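Local coordinates for NOVW (Streptomyces niveus, PDB 2C0Z), which catalyses the 3-epimerisation of a dTDP-linked 4-keto-6-deoxy sugar, a step in making the sugar of the antibiotic novobiocin, at residues 78-83 with 142-147; 72-77 with 151-156. All blocks are in the same frame, centred on the assembly; numbering follows the deposited sequence.

Two antiparallel strand pairings, one nested inside the other, shape this part of the RmlC-like cupin. From the N terminus, strand 67-73 ends in the first segment of contact 2, and the loop after it leads into strand 81-87, where contact 1 begins. Several strands later the chain returns along 136-143 and closes contact 1; it then runs on to strand 152-154, which closes contact 2 around it. Contact 1 lies in the larger sheet and contact 2 at the edge of the five-stranded one. Where Q79 packs on V73 and Y147 on E152, loops flanking contact 1 pack against the five-stranded sheet beside residues assigned to substrate binding by similarity.

Contact 1: residues 78-83 with 142-147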
loop_
_atom_site.group_PDB
_atom_site.type_symbol
_atom_site.label_atom_id
_atom_site.label_comp_id
_atom_site.label_asym_id
_atom_site.label_seq_id
_atom_site.Cartn_x
_atom_site.Cartn_y
_atom_site.Cartn_z
ATOM N N GLY A 78 -14.348 -3.468 -16.067
ATOM C CA GLY A 78 -12.972 -3.844 -15.888
ATOM C C GLY A 78 -12.405 -3.308 -14.592
ATOM O O GLY A 78 -12.971 -2.445 -13.926
ATOM N N GLN A 79 -11.250 -3.828 -14.257
ATOM C CA GLN A 79 -10.499 -3.386 -13.087
ATOM C C GLN A 79 -9.026 -3.626 -13.373
ATOM O O GLN A 79 -8.676 -4.674 -13.902
ATOM C CB GLN A 79 -10.888 -4.212 -11.861
ATOM C CG GLN A 79 -10.156 -3.805 -10.581
ATOM C CD GLN A 79 -10.336 -4.806 -9.481
ATOM O OE1 GLN A 79 -9.663 -5.841 -9.469
ATOM N NE2 GLN A 79 -11.246 -4.523 -8.553
ATOM N N ALA A 80 -8.196 -2.662 -13.030
ATOM C CA ALA A 80 -6.752 -2.837 -13.065
ATOM C C ALA A 80 -6.238 -2.919 -11.640
ATOM O O ALA A 80 -6.833 -2.358 -10.743
ATOM C CB ALA A 80 -6.125 -1.679 -13.738
ATOM N N LYS A 81 -5.133 -3.626 -11.460
ATOM C CA LYS A 81 -4.586 -3.875 -10.124
ATOM C C LYS A 81 -3.085 -3.659 -10.134
ATOM O O LYS A 81 -2.407 -3.987 -11.102
ATOM C CB LYS A 81 -4.838 -5.332 -9.679
ATOM C CG LYS A 81 -6.223 -5.664 -9.264
ATOM C CD LYS A 81 -6.241 -7.118 -8.698
ATOM C CE LYS A 81 -7.069 -7.192 -7.444
ATOM N NZ LYS A 81 -8.308 -6.375 -7.555
ATOM N N TYR A 82 -2.574 -3.166 -9.018
ATOM C CA TYR A 82 -1.155 -2.905 -8.812
ATOM C C TYR A 82 -0.801 -3.583 -7.514
ATOM O O TYR A 82 -1.242 -3.166 -6.446
ATOM C CB TYR A 82 -0.968 -1.387 -8.786
ATOM C CG TYR A 82 0.434 -0.844 -8.931
ATOM C CD1 TYR A 82 1.268 -0.775 -7.839
ATOM C CD2 TYR A 82 0.910 -0.389 -10.152
ATOM C CE1 TYR A 82 2.557 -0.260 -7.946
ATOM C CE2 TYR A 82 2.174 0.131 -10.276
ATOM C CZ TYR A 82 3.005 0.208 -9.157
ATOM O OH TYR A 82 4.247 0.767 -9.299
ATOM N N VAL A 83 -0.014 -4.645 -7.614
ATOM C CA VAL A 83 0.201 -5.587 -6.526
ATOM C C VAL A 83 1.655 -5.679 -6.103
ATOM O O VAL A 83 2.549 -5.746 -6.942
ATOM C CB VAL A 83 -0.423 -6.972 -6.803
ATOM C CG1 VAL A 83 0.244 -7.674 -7.957
ATOM C CG2 VAL A 83 -0.413 -7.843 -5.546
ATOM N N LEU A 142 -3.407 -2.135 -4.931
ATOM C CA LEU A 142 -4.132 -0.923 -5.288
ATOM C C LEU A 142 -4.969 -1.228 -6.526
ATOM O O LEU A 142 -4.445 -1.781 -7.510
ATOM C CB LEU A 142 -3.176 0.218 -5.559
ATOM C CG LEU A 142 -2.043 0.417 -4.544
ATOM C CD1 LEU A 142 -1.143 1.572 -4.972
ATOM C CD2 LEU A 142 -2.584 0.666 -3.161
ATOM N N SER A 143 -6.259 -0.927 -6.454
ATOM C CA SER A 143 -7.205 -1.292 -7.524
ATOM C C SER A 143 -7.877 -0.045 -8.066
ATOM O O SER A 143 -8.188 0.872 -7.315
ATOM C CB SER A 143 -8.278 -2.256 -6.999
ATOM O OG SER A 143 -7.722 -3.496 -6.551
ATOM N N SER A 144 -8.151 -0.063 -9.373
ATOM C CA SER A 144 -8.825 1.039 -10.052
ATOM C C SER A 144 -10.343 1.028 -9.932
ATOM O O SER A 144 -10.988 1.950 -10.397
ATOM C CB SER A 144 -8.446 1.044 -11.535
ATOM O OG SER A 144 -9.073 -0.056 -12.215
ATOM N N GLY A 145 -10.925 -0.011 -9.367
ATOM C CA GLY A 145 -12.354 -0.045 -9.091
ATOM C C GLY A 145 -12.643 -0.663 -7.754
ATOM O O GLY A 145 -11.834 -1.425 -7.205
ATOM N N THR A 146 -13.804 -0.337 -7.209
ATOM C CA THR A 146 -14.190 -0.905 -5.929
ATOM C C THR A 146 -14.822 -2.268 -6.113
ATOM O O THR A 146 -15.299 -2.628 -7.211
ATOM C CB THR A 146 -15.181 -0.002 -5.196
ATOM O OG1 THR A 146 -16.304 0.292 -6.037
ATOM C CG2 THR A 146 -14.541 1.333 -4.835
ATOM N N TYR A 147 -14.793 -3.048 -5.047
ATOM C CA TYR A 147 -15.385 -4.379 -5.071
ATOM C C TYR A 147 -16.861 -4.316 -5.392
ATOM O O TYR A 147 -17.631 -3.556 -4.791
ATOM C CB TYR A 147 -15.185 -5.067 -3.725
ATOM C CG TYR A 147 -15.876 -6.410 -3.630
ATOM C CD1 TYR A 147 -15.423 -7.490 -4.367
ATOM C CD2 TYR A 147 -16.980 -6.584 -2.806
ATOM C CE1 TYR A 147 -16.048 -8.728 -4.293
ATOM C CE2 TYR A 147 -17.623 -7.825 -2.718
ATOM C CZ TYR A 147 -17.145 -8.884 -3.466
ATOM O OH TYR A 147 -17.759 -10.111 -3.385
#
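Y82 and L142, with K81 and S143 beside them, pair the strands 81-87 and 136-143 antiparallel in the larger sheet of the cupin barrel. Backbone bonds set the register. Y82 and L142 form a hydrogen-bonded pair, Y82 N giving to L142 O and L142 N to Y82 O, each at 2.8 Å. K81 and S143 make the next, non-hydrogen-bonded pair, in which K81 CA approaches L142 O and S143 CA approaches A80 O. One step further, S144 N donates to A80 O at 3.0 Å, but the return bond from A80 N is taken by the S144 hydroxyl: OG, turned between its own backbone N and carbonyl carbon (chi1 72°), receives it at 2.9 Å and almost straight (173°). A side chain thus stands in for a backbone carbonyl just past the end of strand 136-143.

Apolar contact is modest. CB of Y82 lies 4.2 Å from CB of L142, while the phenol leads away to bond through OH to W38 O and meets Y39 edge to face; L142 also packs on L54 of the second subunit.

The remaining polar contacts involve Q79 and K81, the latter a substrate-binding residue by similarity that also touches Y141, the proposed proton donor. The lysine chain bends near its tip; S143 has two conformers, and in one of them NZ of K81 lies 3.1 Å from OG of S143, a bond that remains doubtful. Q79 runs out extended, CG anti to its backbone N, and its NE2 makes a weak bond to G145 O at 3.4 Å.

Contact 2: residues 72-77 with 151-156; sequences FVDVPP and TEHGVH
At the edge of the five-stranded antiparallel sheet, the short strand 152-154 pairs with the end of strand 67-73. F72 and H153 exchange two backbone bonds: F72 N to H153 O at 2.9 Å, and H153 N to F72 O at 2.8 Å. Beyond the non-hydrogen-bonded pair of V73 and E152, D74 N reaches T151 O at 2.9 Å.

With CG of F72 between its backbone N and carbonyl carbon (chi1 68°), the phenyl ring lies against H153, whose CB makes an off-centre CH-pi contact 4.2 Å from the ring centroid. CE1 of F72 also approaches G154 N obliquely, at 3.7 Å. The imidazole is held from the D74 side: ND1 donates to OD1 of D74 at 2.7 Å, bent to 144° at the hydrogen. This oxygen lies in the ring plane but is met on the syn side, 28° out of the carboxylate plane. Such a His-carboxylate bond would favour this rotation of the ring.

CG1 of V73 packs against OG1 of T151 at 3.6 Å, and CD of P77 meets CG2 of T151 tip to tip. On the face of V73, E152 extends to a salt bridge from OE2 to R176 and packs on Y147 and H71. By similarity E152, R176 and Y147 engage the substrate and H71 is the proton acceptor, the site expected of an RmlC-like cupin epimerase.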
loop_
_atom_site.group_PDB
_atom_site.type_symbol
_atom_site.label_atom_id
_atom_site.label_comp_id
_atom_site.label_asym_id
_atom_site.label_seq_id
_atom_site.Cartn_x
_atom_site.Cartn_y
_atom_site.Cartn_z
ATOM N N PHE A 72 -10.751 -12.308 -11.632
ATOM C CA PHE A 72 -10.829 -11.205 -12.579
ATOM C C PHE A 72 -12.143 -10.488 -12.423
ATOM O O PHE A 72 -13.064 -10.978 -11.760
ATOM C CB PHE A 72 -10.654 -11.666 -14.037
ATOM C CG PHE A 72 -11.792 -12.503 -14.551
ATOM C CD1 PHE A 72 -11.880 -13.841 -14.224
ATOM C CD2 PHE A 72 -12.792 -11.939 -15.331
ATOM C CE1 PHE A 72 -12.904 -14.629 -14.681
ATOM C CE2 PHE A 72 -13.834 -12.733 -15.791
ATOM C CZ PHE A 72 -13.878 -14.090 -15.447
ATOM N N VAL A 73 -12.209 -9.328 -13.059
ATOM C CA VAL A 73 -13.414 -8.508 -13.089
ATOM C C VAL A 73 -13.917 -8.368 -14.531
ATOM O O VAL A 73 -13.148 -8.127 -15.470
ATOM C CB VAL A 73 -13.143 -7.127 -12.434
ATOM C CG1 VAL A 73 -14.329 -6.219 -12.616
ATOM C CG2 VAL A 73 -12.790 -7.298 -10.944
ATOM N N ASP A 74 -15.230 -8.523 -14.709
ATOM C CA ASP A 74 -15.846 -8.373 -16.015
ATOM C C ASP A 74 -15.475 -7.060 -16.675
ATOM O O ASP A 74 -15.326 -6.037 -15.996
ATOM C CB ASP A 74 -17.388 -8.404 -15.884
ATOM C CG ASP A 74 -17.905 -9.714 -15.353
ATOM O OD1 ASP A 74 -17.157 -10.710 -15.358
ATOM O OD2 ASP A 74 -19.042 -9.843 -14.857
ATOM N N VAL A 75 -15.346 -7.088 -18.001
ATOM C CA VAL A 75 -15.087 -5.894 -18.798
ATOM C C VAL A 75 -16.225 -5.697 -19.813
ATOM O O VAL A 75 -16.436 -6.567 -20.635
ATOM C CB VAL A 75 -13.748 -5.994 -19.562
ATOM C CG1 VAL A 75 -13.354 -4.654 -20.159
ATOM C CG2 VAL A 75 -12.622 -6.567 -18.619
ATOM N N PRO A 76 -16.966 -4.591 -19.759
ATOM C CA PRO A 76 -16.847 -3.526 -18.762
ATOM C C PRO A 76 -17.393 -3.954 -17.396
ATOM O O PRO A 76 -18.137 -4.925 -17.268
ATOM C CB PRO A 76 -17.726 -2.393 -19.349
ATOM C CG PRO A 76 -18.110 -2.849 -20.678
ATOM C CD PRO A 76 -18.058 -4.325 -20.713
ATOM N N PRO A 77 -17.038 -3.224 -16.345
ATOM C CA PRO A 77 -16.242 -1.996 -16.416
ATOM C C PRO A 77 -14.715 -2.244 -16.398
ATOM O O PRO A 77 -13.910 -1.352 -16.657
ATOM C CB PRO A 77 -16.668 -1.272 -15.128
ATOM C CG PRO A 77 -16.933 -2.352 -14.173
ATOM C CD PRO A 77 -17.458 -3.538 -14.969
ATOM N N THR A 151 -19.473 -8.422 -10.478
ATOM C CA THR A 151 -18.494 -8.396 -11.565
ATOM C C THR A 151 -17.232 -9.185 -11.276
ATOM O O THR A 151 -16.415 -9.335 -12.185
ATOM C CB THR A 151 -18.090 -6.961 -11.938
ATOM O OG1 THR A 151 -17.485 -6.309 -10.812
ATOM C CG2 THR A 151 -19.301 -6.133 -12.277
ATOM N N GLU A 152 -17.045 -9.652 -10.046
ATOM C CA GLU A 152 -15.832 -10.415 -9.730
ATOM C C GLU A 152 -16.041 -11.901 -9.906
ATOM O O GLU A 152 -16.913 -12.514 -9.268
ATOM C CB GLU A 152 -15.291 -10.162 -8.328
ATOM C CG GLU A 152 -13.869 -10.729 -8.217
ATOM C CD GLU A 152 -13.222 -10.459 -6.882
ATOM O OE1 GLU A 152 -13.279 -9.303 -6.430
ATOM O OE2 GLU A 152 -12.646 -11.403 -6.294
ATOM N N HIS A 153 -15.227 -12.493 -10.774
ATOM C CA HIS A 153 -15.362 -13.891 -11.107
ATOM C C HIS A 153 -14.006 -14.571 -11.086
ATOM O O HIS A 153 -12.993 -13.953 -10.730
ATOM C CB HIS A 153 -16.071 -13.997 -12.444
ATOM C CG HIS A 153 -17.419 -13.345 -12.421
ATOM N ND1 HIS A 153 -17.769 -12.290 -13.236
ATOM C CD2 HIS A 153 -18.485 -13.570 -11.619
ATOM C CE1 HIS A 153 -19.007 -11.927 -12.961
ATOM N NE2 HIS A 153 -19.454 -12.673 -11.970
ATOM N N GLY A 154 -13.994 -15.855 -11.413
ATOM C CA GLY A 154 -12.732 -16.561 -11.433
ATOM C C GLY A 154 -12.732 -17.810 -12.273
ATOM O O GLY A 154 -13.791 -18.275 -12.720
ATOM N N VAL A 155 -11.532 -18.325 -12.495
ATOM C CA VAL A 155 -11.369 -19.653 -13.043
ATOM C C VAL A 155 -10.520 -20.500 -12.097
ATOM O O VAL A 155 -9.804 -19.998 -11.230
ATOM C CB VAL A 155 -10.834 -19.627 -14.501
ATOM C CG1 VAL A 155 -11.685 -18.772 -15.412
ATOM C CG2 VAL A 155 -9.444 -19.213 -14.578
ATOM N N HIS A 156 -10.607 -21.801 -12.267
ATOM C CA HIS A 156 -9.954 -22.738 -11.381
ATOM C C HIS A 156 -8.439 -22.618 -11.482
ATOM O O HIS A 156 -7.880 -22.691 -12.579
ATOM C CB HIS A 156 -10.367 -24.164 -11.705
ATOM C CG HIS A 156 -10.194 -25.092 -10.560
ATOM N ND1 HIS A 156 -8.958 -25.501 -10.117
ATOM C CD2 HIS A 156 -11.105 -25.714 -9.774
ATOM C CE1 HIS A 156 -9.113 -26.307 -9.083
ATOM N NE2 HIS A 156 -10.407 -26.471 -8.871
#